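Local coordinates for protein Hpy188I (Helicobacter pylori, PDB 3OQG) that is a restriction endonuclease of the GIY-YIG nuclease family that binds metal ions and cleaves DNA at its recognition sequence, at residues I30-F35 against G79-I84; Y73-Q78 against K127-Y132; L43-V48 against L56-I61. One frame throughout, in Å; residues are numbered along the deposited sequence. Where two conformers were deposited one is given.

In the fold
From the N terminus, the loop at 30-35 comes first and opens contact 1, which closes only at 79-84. Nested inside that loop, contact 3 is the hairpin of strands 42-50 and 55-60. Contact 2 starts at 73-78, after contact 3 has closed but before contact 1 does, so it crosses contact 1; it closes at 127-132, beyond helices 91-98, 103-108 and 113-125. All three reach the same antiparallel sheet, ordered 55-60, 42-50, 129-134, 71-77, 80-87. Contact 3 lies at one outermost strand and contact 1 at the other, with contact 2 between them, touching each. Backbone bonds link contact 2 to both neighbours: Phe75 with Phe82 and Lys83, Val131 and Val129 with Leu44 and Leu47.

Contact 1 (I30-F35 against G79-I84); sequences IDYKDF and GKIFKI. With nucleotides of chain C.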
loop_
_atom_site.group_PDB
_atom_site.type_symbol
_atom_site.label_atom_id
_atom_site.label_comp_id
_atom_site.label_asym_id
_atom_site.label_seq_id
_atom_site.Cartn_x
_atom_site.Cartn_y
_atom_site.Cartn_z
ATOM N N ILE A 30 18.685 17.266 -5.005
ATOM C CA ILE A 30 18.367 18.070 -6.168
ATOM C C ILE A 30 17.496 19.245 -5.739
ATOM O O ILE A 30 16.545 19.087 -4.989
ATOM C CB ILE A 30 17.647 17.224 -7.250
ATOM C CG1 ILE A 30 18.492 16.006 -7.631
ATOM C CG2 ILE A 30 17.315 18.042 -8.484
ATOM C CD1 ILE A 30 19.909 16.315 -8.063
ATOM N N ASP A 31 17.835 20.426 -6.244
ATOM C CA ASP A 31 17.044 21.611 -6.014
ATOM C C ASP A 31 15.699 21.473 -6.729
ATOM O O ASP A 31 15.660 21.072 -7.890
ATOM C CB ASP A 31 17.747 22.842 -6.581
ATOM C CG ASP A 31 18.922 23.316 -5.734
ATOM O OD1 ASP A 31 19.104 22.880 -4.581
ATOM O OD2 ASP A 31 19.686 24.166 -6.242
ATOM N N TYR A 32 14.610 21.841 -6.054
ATOM C CA TYR A 32 13.291 21.868 -6.692
ATOM C C TYR A 32 13.284 22.749 -7.964
ATOM O O TYR A 32 12.603 22.436 -8.944
ATOM C CB TYR A 32 12.188 22.312 -5.707
ATOM C CG TYR A 32 10.809 22.169 -6.300
ATOM C CD1 TYR A 32 10.209 20.913 -6.411
ATOM C CD2 TYR A 32 10.139 23.268 -6.817
ATOM C CE1 TYR A 32 8.970 20.762 -6.999
ATOM C CE2 TYR A 32 8.893 23.131 -7.416
ATOM C CZ TYR A 32 8.310 21.877 -7.506
ATOM O OH TYR A 32 7.074 21.732 -8.086
ATOM N N LYS A 33 14.068 23.820 -7.977
ATOM C CA LYS A 33 14.126 24.681 -9.177
ATOM C C LYS A 33 14.605 23.949 -10.442
ATOM O O LYS A 33 14.290 24.359 -11.570
ATOM C CB LYS A 33 14.984 25.926 -8.934
ATOM C CG LYS A 33 16.448 25.680 -8.557
ATOM C CD LYS A 33 17.325 26.927 -8.752
ATOM C CE LYS A 33 16.661 28.219 -8.260
ATOM N NZ LYS A 33 17.451 29.466 -8.634
ATOM N N ASP A 34 15.356 22.867 -10.243
ATOM C CA ASP A 34 15.834 22.011 -11.321
ATOM C C ASP A 34 14.957 20.799 -11.608
ATOM O O ASP A 34 15.362 19.914 -12.359
ATOM C CB ASP A 34 17.250 21.532 -10.991
ATOM C CG ASP A 34 18.215 22.679 -10.800
ATOM O OD1 ASP A 34 18.074 23.706 -11.505
ATOM O OD2 ASP A 34 19.109 22.558 -9.943
ATOM N N PHE A 35 13.768 20.753 -11.006
ATOM C CA PHE A 35 12.783 19.697 -11.256
ATOM C C PHE A 35 12.138 19.915 -12.620
ATOM O O PHE A 35 11.614 20.978 -12.905
ATOM C CB PHE A 35 11.724 19.729 -10.148
ATOM C CG PHE A 35 10.708 18.617 -10.202
ATOM C CD1 PHE A 35 11.060 17.308 -10.511
ATOM C CD2 PHE A 35 9.384 18.884 -9.873
ATOM C CE1 PHE A 35 10.096 16.306 -10.529
ATOM C CE2 PHE A 35 8.422 17.887 -9.880
ATOM C CZ PHE A 35 8.775 16.600 -10.208
ATOM N N GLY A 79 14.471 24.331 -0.295
ATOM C CA GLY A 79 14.734 24.202 -1.730
ATOM C C GLY A 79 15.132 22.841 -2.269
ATOM O O GLY A 79 15.201 22.679 -3.490
ATOM N N LYS A 80 15.404 21.873 -1.387
ATOM C CA LYS A 80 15.885 20.543 -1.785
ATOM C C LYS A 80 14.728 19.538 -1.858
ATOM O O LYS A 80 13.864 19.536 -0.995
ATOM C CB LYS A 80 16.939 20.030 -0.784
ATOM C CG LYS A 80 18.262 20.789 -0.795
ATOM C CD LYS A 80 18.961 20.675 -2.121
ATOM C CE LYS A 80 20.408 21.131 -2.058
ATOM N NZ LYS A 80 21.057 21.099 -3.416
ATOM N N ILE A 81 14.726 18.702 -2.897
ATOM C CA ILE A 81 13.724 17.643 -3.017
ATOM C C ILE A 81 14.067 16.510 -2.062
ATOM O O ILE A 81 15.082 15.828 -2.222
ATOM C CB ILE A 81 13.616 17.128 -4.462
ATOM C CG1 ILE A 81 13.085 18.249 -5.347
ATOM C CG2 ILE A 81 12.689 15.885 -4.540
ATOM C CD1 ILE A 81 13.058 17.917 -6.828
ATOM N N PHE A 82 13.215 16.317 -1.062
ATOM C CA PHE A 82 13.405 15.270 -0.065
ATOM C C PHE A 82 12.755 13.972 -0.545
ATOM O O PHE A 82 13.313 12.910 -0.378
ATOM C CB PHE A 82 12.797 15.704 1.272
ATOM C CG PHE A 82 12.633 14.593 2.253
ATOM C CD1 PHE A 82 13.710 14.138 2.998
ATOM C CD2 PHE A 82 11.398 13.972 2.411
ATOM C CE1 PHE A 82 13.554 13.060 3.912
ATOM C CE2 PHE A 82 11.232 12.925 3.342
ATOM C CZ PHE A 82 12.307 12.484 4.094
ATOM N N LYS A 83 11.558 14.077 -1.103
ATOM C CA LYS A 83 10.879 12.924 -1.666
ATOM C C LYS A 83 9.820 13.267 -2.700
ATOM O O LYS A 83 9.332 14.382 -2.760
ATOM C CB LYS A 83 10.337 11.999 -0.558
ATOM C CG LYS A 83 8.951 12.216 -0.088
ATOM C CD LYS A 83 8.443 10.979 0.726
ATOM C CE LYS A 83 7.859 9.822 -0.105
ATOM N NZ LYS A 83 7.282 8.721 0.764
ATOM N N ILE A 84 9.501 12.259 -3.512
ATOM C CA ILE A 84 8.399 12.275 -4.454
ATOM C C ILE A 84 7.553 11.078 -4.078
ATOM O O ILE A 84 8.088 9.992 -3.869
ATOM C CB ILE A 84 8.853 12.167 -5.914
ATOM C CG1 ILE A 84 9.790 13.329 -6.278
ATOM C CG2 ILE A 84 7.632 12.110 -6.856
ATOM C CD1 ILE A 84 10.610 13.099 -7.538
ATOM P P DG C 6 4.589 6.591 -0.873
ATOM O OP1 DG C 6 4.590 7.525 -2.017
ATOM O OP2 DG C 6 5.218 6.988 0.414
ATOM O "O5'" DG C 6 3.089 6.133 -0.603
ATOM C "C5'" DG C 6 2.478 5.194 -1.482
ATOM C "C4'" DG C 6 1.276 4.556 -0.831
ATOM O "O4'" DG C 6 1.666 3.767 0.320
ATOM C "C3'" DG C 6 0.224 5.548 -0.328
ATOM O "O3'" DG C 6 -1.057 5.141 -0.801
ATOM C "C2'" DG C 6 0.295 5.416 1.181
ATOM C "C1'" DG C 6 0.673 3.957 1.306
ATOM N N9 DG C 6 1.205 3.560 2.607
ATOM C C8 DG C 6 2.338 4.018 3.241
ATOM N N7 DG C 6 2.497 3.506 4.434
ATOM C C5 DG C 6 1.415 2.644 4.588
ATOM C C6 DG C 6 1.036 1.821 5.683
ATOM O O6 DG C 6 1.595 1.688 6.785
ATOM N N1 DG C 6 -0.136 1.112 5.405
ATOM C C2 DG C 6 -0.851 1.200 4.237
ATOM N N2 DG C 6 -1.969 0.457 4.156
ATOM N N3 DG C 6 -0.508 1.961 3.217
ATOM C C4 DG C 6 0.622 2.654 3.462
HETATM O O HOH W 1 16.872 15.046 -4.272
HETATM O O HOH W 2 15.127 25.046 -5.289
#
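Ile81 is the tightly packed point here. Its CG1 is set anti to the carbonyl carbon and its side chain continues extended, so that CD1 lies against Tyr32 CA and Phe35 CB, 4.0 Å from each, the Phe35 and Ile81 side chains crossing at about a right angle. Ile81 CG1 also lies near the plane of the Tyr32 ring, at its edge. Two nearly straight backbone hydrogen bonds join the two segments here. Ile81 N donates to Ile30 O at 2.8 Å (174°), and Tyr32 N to Gly79 O, also at 2.8 Å (167°). They flank a single bridge between Asp31 and Lys80 beside the short 3-10 turn 32-34.

Around this bridge the periphery is looser: one water links Ile30 N to Ile81 O at one end, another Lys33 N to Gly79 O at the other. At the exposed margin Lys80, bent at chi2, swings NZ back to 2.9 Å from Asp31 OD1; this salt bridge reaches the oxygen from above the carboxylate plane, and Glu29 O also accepts from NZ. Further along the strand, Lys83 puts NZ 2.7 Å from phosphate oxygen OP2 of DG6 of chain C. Lys83 and Ile84 lie where the YIG half of the GIY-YIG signature would probably fall, with a lysine in the tyrosine position.

Strand 80-87 is the outermost strand of the sheet within this chain, with a classic beta bulge at Phe82 and Lys83 opposite Phe75 of strand 71-77. Phe82 turns to helix 113-125, Tyr32 stacks on Tyr132, and the second subunit takes backbone hydrogen bonds from Phe82 and packs its Pro174 and Leu163 against Ile81 and Ile84.

Contact 2 (Y73-Q78 against K127-Y132); sequences YVFVIQ and KIVQVY
Phe75, with CG beside its backbone N, lays its ring along Val131: CE1 is 3.7 Å from Val131 CG2, and Val131 CG1 sits in the ring plane at its edge. The two side chains run side by side, while Val129 CG1 tucks in lower down, 3.8 Å from Phe75 CB. Tyr73 CE2 lies 3.6 Å above one face of the Phe75 ring, offset toward the rim; helix 113-125 covers Val129 and Ile77 on this side of the sheet. On the reverse side Val76 CG2 meets the Tyr132 ring obliquely, 3.8 Å from CD2.

These are central antiparallel strands of the GIY-YIG sheet, and Tyr73 fits the tyrosine of the GIY half. Its CG takes the crowded position between backbone N and carbonyl carbon, and its OH bonds to Tyr98 OH near the DNA. The hydrogen-bonded pairs are Val74 with Tyr132 and Val76 with Gln130, with Phe75 and Val131 the non-hydrogen-bonded pair between them.

Toward the 127-128 end the strands part and a water fills in. It accepts from Gln78 N at 2.8 Å and donates to Ile128 O and, at 2.8 Å, to Gln130 OE1. Gln130, folded back at chi2, gives its NE2 to Glu46 OE2 on strand 42-50.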
loop_
_atom_site.group_PDB
_atom_site.type_symbol
_atom_site.label_atom_id
_atom_site.label_comp_id
_atom_site.label_asym_id
_atom_site.label_seq_id
_atom_site.Cartn_x
_atom_site.Cartn_y
_atom_site.Cartn_z
ATOM N N TYR A 73 3.000 14.077 -5.264
ATOM C CA TYR A 73 3.528 15.176 -4.458
ATOM C C TYR A 73 5.038 15.153 -4.346
ATOM O O TYR A 73 5.682 14.100 -4.511
ATOM C CB TYR A 73 2.894 15.196 -3.067
ATOM C CG TYR A 73 3.130 13.947 -2.261
ATOM C CD1 TYR A 73 2.196 12.933 -2.238
ATOM C CD2 TYR A 73 4.291 13.797 -1.497
ATOM C CE1 TYR A 73 2.411 11.763 -1.481
ATOM C CE2 TYR A 73 4.507 12.683 -0.723
ATOM C CZ TYR A 73 3.584 11.661 -0.724
ATOM O OH TYR A 73 3.809 10.537 0.015
ATOM N N VAL A 74 5.602 16.334 -4.090
ATOM C CA VAL A 74 7.028 16.514 -3.869
ATOM C C VAL A 74 7.178 17.286 -2.574
ATOM O O VAL A 74 6.568 18.339 -2.419
ATOM C CB VAL A 74 7.709 17.301 -5.028
ATOM C CG1 VAL A 74 9.263 17.331 -4.847
ATOM C CG2 VAL A 74 7.313 16.685 -6.399
ATOM N N PHE A 75 7.943 16.722 -1.640
ATOM C CA PHE A 75 8.305 17.361 -0.377
ATOM C C PHE A 75 9.623 18.084 -0.585
ATOM O O PHE A 75 10.638 17.469 -0.958
ATOM C CB PHE A 75 8.492 16.313 0.725
ATOM C CG PHE A 75 7.208 15.740 1.292
ATOM C CD1 PHE A 75 5.945 16.117 0.830
ATOM C CD2 PHE A 75 7.276 14.777 2.290
ATOM C CE1 PHE A 75 4.770 15.600 1.393
ATOM C CE2 PHE A 75 6.105 14.245 2.846
ATOM C CZ PHE A 75 4.860 14.647 2.387
ATOM N N VAL A 76 9.613 19.383 -0.322
ATOM C CA VAL A 76 10.791 20.223 -0.537
ATOM C C VAL A 76 11.146 20.890 0.780
ATOM O O VAL A 76 10.279 21.475 1.456
ATOM C CB VAL A 76 10.522 21.267 -1.639
ATOM C CG1 VAL A 76 11.742 22.202 -1.858
ATOM C CG2 VAL A 76 10.141 20.559 -2.918
ATOM N N ILE A 77 12.419 20.826 1.142
ATOM C CA ILE A 77 12.906 21.391 2.401
ATOM C C ILE A 77 14.088 22.294 2.086
ATOM O O ILE A 77 15.102 21.832 1.554
ATOM C CB ILE A 77 13.347 20.304 3.400
ATOM C CG1 ILE A 77 12.229 19.291 3.634
ATOM C CG2 ILE A 77 13.857 20.972 4.711
ATOM C CD1 ILE A 77 12.630 18.098 4.523
ATOM N N GLN A 78 13.956 23.576 2.412
ATOM C CA GLN A 78 14.966 24.581 2.054
ATOM C C GLN A 78 15.440 24.406 0.612
ATOM O O GLN A 78 16.644 24.336 0.333
ATOM C CB GLN A 78 16.137 24.542 3.036
ATOM C CG GLN A 78 15.776 25.076 4.404
ATOM C CD GLN A 78 16.977 25.241 5.306
ATOM O OE1 GLN A 78 18.115 25.307 4.845
ATOM N NE2 GLN A 78 16.725 25.337 6.604
ATOM N N LYS A 127 12.292 21.548 9.995
ATOM C CA LYS A 127 11.977 22.652 9.109
ATOM C C LYS A 127 10.591 22.480 8.503
ATOM O O LYS A 127 10.082 21.362 8.363
ATOM C CB LYS A 127 12.995 22.742 7.965
ATOM C CG LYS A 127 14.446 22.907 8.386
ATOM C CD LYS A 127 14.699 24.216 9.095
ATOM C CE LYS A 127 16.141 24.336 9.587
ATOM N NZ LYS A 127 16.389 25.698 10.166
ATOM N N ILE A 128 9.981 23.603 8.142
ATOM C CA ILE A 128 8.699 23.568 7.441
ATOM C C ILE A 128 8.964 22.973 6.048
ATOM O O ILE A 128 10.002 23.256 5.412
ATOM C CB ILE A 128 8.052 24.958 7.396
ATOM C CG1 ILE A 128 7.587 25.358 8.814
ATOM C CG2 ILE A 128 6.898 24.950 6.471
ATOM C CD1 ILE A 128 7.257 26.827 8.964
ATOM N N VAL A 129 8.071 22.085 5.619
ATOM C CA VAL A 129 8.198 21.394 4.353
ATOM C C VAL A 129 7.188 21.945 3.372
ATOM O O VAL A 129 5.997 21.995 3.672
ATOM C CB VAL A 129 7.915 19.879 4.528
ATOM C CG1 VAL A 129 8.079 19.145 3.241
ATOM C CG2 VAL A 129 8.778 19.300 5.628
ATOM N N GLN A 130 7.642 22.362 2.197
ATOM C CA GLN A 130 6.732 22.742 1.143
ATOM C C GLN A 130 6.299 21.491 0.384
ATOM O O GLN A 130 7.151 20.639 0.015
ATOM C CB GLN A 130 7.356 23.780 0.209
ATOM C CG GLN A 130 7.538 25.159 0.839
ATOM C CD GLN A 130 8.619 25.211 1.908
ATOM O OE1 GLN A 130 9.744 24.787 1.668
ATOM N NE2 GLN A 130 8.278 25.700 3.099
ATOM N N VAL A 131 4.999 21.408 0.098
ATOM C CA VAL A 131 4.430 20.301 -0.644
ATOM C C VAL A 131 3.876 20.820 -1.970
ATOM O O VAL A 131 2.939 21.593 -1.982
ATOM C CB VAL A 131 3.311 19.573 0.100
ATOM C CG1 VAL A 131 2.866 18.321 -0.691
ATOM C CG2 VAL A 131 3.772 19.189 1.519
ATOM N N TYR A 132 4.502 20.400 -3.055
ATOM C CA TYR A 132 4.027 20.690 -4.415
ATOM C C TYR A 132 3.297 19.479 -4.953
ATOM O O TYR A 132 3.672 18.333 -4.656
ATOM C CB TYR A 132 5.200 21.069 -5.329
ATOM C CG TYR A 132 5.951 22.319 -4.946
ATOM C CD1 TYR A 132 5.656 23.553 -5.539
ATOM C CD2 TYR A 132 6.990 22.282 -4.033
ATOM C CE1 TYR A 132 6.364 24.714 -5.202
ATOM C CE2 TYR A 132 7.664 23.446 -3.668
ATOM C CZ TYR A 132 7.361 24.655 -4.275
ATOM O OH TYR A 132 8.075 25.789 -3.947
HETATM O O HOH W 3 11.597 24.445 3.733
#

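Contact 3 (L43-V48 against L56-I61); sequences LLCELV and LEINAI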
loop_
_atom_site.group_PDB
_atom_site.type_symbol
_atom_site.label_atom_id
_atom_site.label_comp_id
_atom_site.label_asym_id
_atom_site.label_seq_id
_atom_site.Cartn_x
_atom_site.Cartn_y
_atom_site.Cartn_z
ATOM N N LEU A 43 2.229 24.538 -5.754
ATOM C CA LEU A 43 2.270 24.492 -4.288
ATOM C C LEU A 43 0.890 24.172 -3.715
ATOM O O LEU A 43 -0.108 24.838 -4.037
ATOM C CB LEU A 43 2.745 25.849 -3.738
ATOM C CG LEU A 43 2.949 25.950 -2.235
ATOM C CD1 LEU A 43 4.030 24.983 -1.761
ATOM C CD2 LEU A 43 3.331 27.380 -1.927
ATOM N N LEU A 44 0.848 23.160 -2.857
ATOM C CA LEU A 44 -0.414 22.661 -2.300
ATOM C C LEU A 44 -0.591 23.029 -0.836
ATOM O O LEU A 44 -1.659 23.475 -0.435
ATOM C CB LEU A 44 -0.492 21.138 -2.487
ATOM C CG LEU A 44 -1.735 20.447 -1.917
ATOM C CD1 LEU A 44 -3.023 20.973 -2.538
ATOM C CD2 LEU A 44 -1.606 18.913 -2.063
ATOM N N CYS A 45 0.454 22.834 -0.033
ATOM C CA CYS A 45 0.398 23.083 1.401
ATOM C C CYS A 45 1.811 23.032 1.947
ATOM O O CYS A 45 2.765 22.771 1.206
ATOM C CB CYS A 45 -0.472 22.033 2.110
ATOM S SG CYS A 45 0.082 20.323 2.005
ATOM N N GLU A 46 1.937 23.297 3.234
ATOM C CA GLU A 46 3.188 23.114 3.945
ATOM C C GLU A 46 2.908 22.197 5.105
ATOM O O GLU A 46 1.782 22.187 5.656
ATOM C CB GLU A 46 3.732 24.435 4.476
ATOM C CG GLU A 46 4.347 25.292 3.446
ATOM C CD GLU A 46 4.675 26.651 3.961
ATOM O OE1 GLU A 46 3.770 27.282 4.586
ATOM O OE2 GLU A 46 5.829 27.092 3.738
ATOM N N LEU A 47 3.937 21.443 5.477
ATOM C CA LEU A 47 3.918 20.603 6.674
ATOM C C LEU A 47 4.801 21.242 7.748
ATOM O O LEU A 47 5.964 21.585 7.492
ATOM C CB LEU A 47 4.437 19.194 6.370
ATOM C CG LEU A 47 3.820 18.502 5.139
ATOM C CD1 LEU A 47 4.373 17.082 4.933
ATOM C CD2 LEU A 47 2.283 18.527 5.232
ATOM N N VAL A 48 4.230 21.392 8.932
ATOM C CA VAL A 48 4.917 22.019 10.049
ATOM C C VAL A 48 5.224 20.995 11.136
ATOM O O VAL A 48 4.287 20.445 11.744
ATOM C CB VAL A 48 4.050 23.124 10.659
ATOM C CG1 VAL A 48 4.833 23.820 11.752
ATOM C CG2 VAL A 48 3.566 24.107 9.582
ATOM N N LEU A 56 3.238 15.972 12.256
ATOM C CA LEU A 56 3.223 17.064 11.307
ATOM C C LEU A 56 1.858 17.736 11.214
ATOM O O LEU A 56 0.830 17.078 11.056
ATOM C CB LEU A 56 3.553 16.539 9.931
ATOM C CG LEU A 56 4.873 15.775 9.824
ATOM C CD1 LEU A 56 4.918 14.912 8.561
ATOM C CD2 LEU A 56 6.025 16.741 9.898
ATOM N N GLU A 57 1.863 19.060 11.293
ATOM C CA GLU A 57 0.645 19.855 11.110
ATOM C C GLU A 57 0.614 20.337 9.675
ATOM O O GLU A 57 1.633 20.315 9.008
ATOM C CB GLU A 57 0.645 21.042 12.053
ATOM C CG GLU A 57 0.669 20.636 13.516
ATOM C CD GLU A 57 1.032 21.756 14.459
ATOM O OE1 GLU A 57 1.521 22.819 14.017
ATOM O OE2 GLU A 57 0.869 21.542 15.667
ATOM N N ILE A 58 -0.553 20.767 9.195
ATOM C CA ILE A 58 -0.688 21.203 7.790
ATOM C C ILE A 58 -1.119 22.660 7.712
ATOM O O ILE A 58 -2.107 23.074 8.373
ATOM C CB ILE A 58 -1.720 20.352 6.998
ATOM C CG1 ILE A 58 -1.278 18.887 6.905
ATOM C CG2 ILE A 58 -1.989 20.922 5.576
ATOM C CD1 ILE A 58 -2.399 17.953 6.494
ATOM N N ASN A 59 -0.388 23.425 6.908
ATOM C CA ASN A 59 -0.785 24.774 6.511
ATOM C C ASN A 59 -1.363 24.642 5.112
ATOM O O ASN A 59 -0.615 24.456 4.173
ATOM C CB ASN A 59 0.412 25.720 6.455
ATOM C CG ASN A 59 0.087 27.053 5.783
ATOM O OD1 ASN A 59 -0.986 27.605 6.000
ATOM N ND2 ASN A 59 1.030 27.598 5.016
ATOM N N ALA A 60 -2.688 24.717 4.989
ATOM C CA ALA A 60 -3.351 24.610 3.689
ATOM C C ALA A 60 -3.043 25.832 2.832
ATOM O O ALA A 60 -3.183 26.962 3.293
ATOM C CB ALA A 60 -4.880 24.474 3.866
ATOM N N ILE A 61 -2.669 25.613 1.580
ATOM C CA ILE A 61 -2.337 26.723 0.683
ATOM C C ILE A 61 -3.298 26.772 -0.499
ATOM O O ILE A 61 -4.019 27.762 -0.661
ATOM C CB ILE A 61 -0.837 26.699 0.246
ATOM C CG1 ILE A 61 0.067 26.951 1.456
ATOM C CG2 ILE A 61 -0.569 27.769 -0.812
ATOM C CD1 ILE A 61 1.560 26.795 1.159
#
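Side chains alternate between the two sides of this hairpin, and their torsions decide what each one meets. On the buried side Leu47, CG anti to the carbonyl carbon and the rest extended, runs parallel with Ile58, and its CD2 meets Ile58 CG1 at 4.0 Å. Cys45 instead has SG in the crowded position between backbone N and carbonyl carbon (chi1 62°), and its CB lies 3.9 Å from Ile58 CG2. Helix 91-98 packs across this side through Ile91 and Val95.

On the opposite side Glu46 reaches out extended beyond CG alongside Asn59, whose CG is anti to its own N (chi1 169°). Asn59 ND2 donates to Glu46 OE1 at 2.8 Å; the bond falls on the anti lone pair of OE1, which lies close to the amide plane of Asn59, though carboxylate and amide are turned 52° apart. Farther along, Ile61 CD1 comes 3.6 Å from Leu43 CD2 and 3.9 Å from Glu46 CG.

Between the strands, Glu46 with Asn59 and Val48 with Glu57 are hydrogen-bonded pairs; Leu44 and Cys45 form a classic beta bulge against Val131. Both carboxylate oxygens of Glu46 have amide donors, OE2 having its own, which should restrict its rotation and probably keeps its charge as carboxylate.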